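Local coordinates for probable hydrolase (Pseudomonas aeruginosa, PDB 7AL5), which probably acts as a hydrolase of the alpha/beta-hydrolase superfamily, at the interface of chains A and B. Numbering follows the deposited sequence. Chains: chain A/B, Probable hydrolase.

The interface of chains A and B. Residues chain A 8-10, 90-91; chain B 190-192.
B:Pro192 pushes its pyrrolidine ring against A:Val8, A:Ile10 and A:Leu91, which line one side of it, and it buries far more surface than any other residue of this patch. The ring belongs to the short strand 190-192 of chain B. Its partners come from strand 7-11 of chain A and from the loop residue directly after helix 77-90. A compact, rigid proline suits this place, because it offers CB, CG and CD to three apolar side chains and has no backbone N-H to bury.

The outer carbons of A:Val8 meet the CD corner of the ring head-on, with CB and CG2 of the valine each 3.8 Å from B:Pro192 CD. The short, branched side chain keeps carbon close to the strand, and chi1 of -56° sets CG1 beside its own backbone N, where it faces the carbonyl O of B:Leu190 rather than the ring. A:Leu91 runs parallel to the proline side chain at the other end; its forked tip presents the methyl CD2, 3.6 Å from B:Pro192 CB and also touching CG. The A:Ile10 side chain lies roughly perpendicular to that of the proline, and its longer arm brings CG1 to 3.9 Å from B:Pro192 CG.

A:Arg9 makes its contacts here through its backbone: its carbonyl O comes 3.2 Å from B:Pro192 CD, a close approach and not a hydrogen bond, and lies 3.6 Å from B:Glu191 CG. Its N-H points almost straight at a water, 173° at the hydrogen, which links the two strands. Both chains are copies of one protein, and a twin of this patch recurs across the two-fold axis, though the pairing may be a crystal contact. The bridging water 1 sits 2.7 Å from A:Arg9 N and 2.7 Å from B:Leu190 O.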
loop_
_atom_site.group_PDB
_atom_site.type_symbol
_atom_site.label_atom_id
_atom_site.label_comp_id
_atom_site.label_asym_id
_atom_site.label_seq_id
_atom_site.Cartn_x
_atom_site.Cartn_y
_atom_site.Cartn_z
ATOM N N VAL A 8 -13.785 8.802 15.790
ATOM C CA VAL A 8 -13.366 9.313 14.491
ATOM C C VAL A 8 -12.138 8.599 13.943
ATOM O O VAL A 8 -11.397 7.932 14.663
ATOM C CB VAL A 8 -13.070 10.826 14.554
ATOM C CG1 VAL A 8 -14.270 11.573 15.070
ATOM C CG2 VAL A 8 -11.862 11.109 15.480
ATOM N N ARG A 9 -11.940 8.762 12.631
ATOM C CA ARG A 9 -10.667 8.527 11.979
ATOM C C ARG A 9 -9.874 9.830 11.890
ATOM O O ARG A 9 -10.437 10.923 11.809
ATOM C CB ARG A 9 -10.851 7.985 10.578
ATOM C CG ARG A 9 -11.913 6.913 10.455
ATOM C CD ARG A 9 -11.493 5.635 11.141
ATOM N NE ARG A 9 -10.336 4.962 10.548
ATOM C CZ ARG A 9 -9.827 3.821 11.045
ATOM N NH1 ARG A 9 -10.387 3.261 12.120
ATOM N NH2 ARG A 9 -8.789 3.209 10.469
ATOM N N ILE A 10 -8.555 9.708 11.951
ATOM C CA ILE A 10 -7.667 10.846 11.872
ATOM C C ILE A 10 -6.691 10.507 10.772
ATOM O O ILE A 10 -5.863 9.601 10.936
ATOM C CB ILE A 10 -6.925 11.137 13.178
ATOM C CG1 ILE A 10 -7.883 11.545 14.298
ATOM C CG2 ILE A 10 -5.926 12.253 12.906
ATOM C CD1 ILE A 10 -7.188 11.895 15.660
ATOM N N GLN A 90 -2.870 17.457 12.297
ATOM C CA GLN A 90 -4.133 17.201 11.614
ATOM C C GLN A 90 -5.327 17.735 12.402
ATOM O O GLN A 90 -6.388 18.008 11.824
ATOM C CB GLN A 90 -4.255 15.704 11.375
ATOM C CG GLN A 90 -5.471 15.327 10.619
ATOM C CD GLN A 90 -5.440 15.800 9.158
ATOM O OE1 GLN A 90 -4.416 16.257 8.624
ATOM N NE2 GLN A 90 -6.574 15.684 8.515
ATOM N N LEU A 91 -5.180 17.906 13.701
ATOM C CA LEU A 91 -6.231 18.535 14.474
ATOM C C LEU A 91 -6.103 20.042 14.497
ATOM O O LEU A 91 -6.912 20.709 15.149
ATOM C CB LEU A 91 -6.209 18.010 15.902
ATOM C CG LEU A 91 -6.423 16.543 16.128
ATOM C CD1 LEU A 91 -6.398 16.270 17.629
ATOM C CD2 LEU A 91 -7.727 16.145 15.528
ATOM N N LEU B 190 -17.936 11.898 10.030
ATOM C CA LEU B 190 -17.066 13.063 10.084
ATOM C C LEU B 190 -15.725 12.731 10.713
ATOM O O LEU B 190 -15.591 11.840 11.561
ATOM C CB LEU B 190 -17.695 14.228 10.859
ATOM C CG LEU B 190 -19.002 14.874 10.356
ATOM C CD1 LEU B 190 -19.532 15.768 11.478
ATOM C CD2 LEU B 190 -18.877 15.641 9.068
ATOM N N GLU B 191 -14.758 13.562 10.347
ATOM C CA GLU B 191 -13.355 13.374 10.581
ATOM C C GLU B 191 -12.744 14.745 10.871
ATOM O O GLU B 191 -13.013 15.719 10.129
ATOM C CB GLU B 191 -12.766 12.708 9.328
ATOM C CG GLU B 191 -11.336 12.963 9.026
ATOM C CD GLU B 191 -10.895 12.472 7.627
ATOM O OE1 GLU B 191 -11.642 12.555 6.667
ATOM O OE2 GLU B 191 -9.767 11.981 7.486
ATOM N N PRO B 192 -11.961 14.869 11.950
ATOM C CA PRO B 192 -11.378 16.173 12.286
ATOM C C PRO B 192 -10.278 16.502 11.301
ATOM O O PRO B 192 -9.500 15.639 10.913
ATOM C CB PRO B 192 -10.824 15.971 13.697
ATOM C CG PRO B 192 -10.458 14.448 13.769
ATOM C CD PRO B 192 -11.441 13.778 12.805
HETATM O O HOH W 1 -13.959 9.791 11.096
#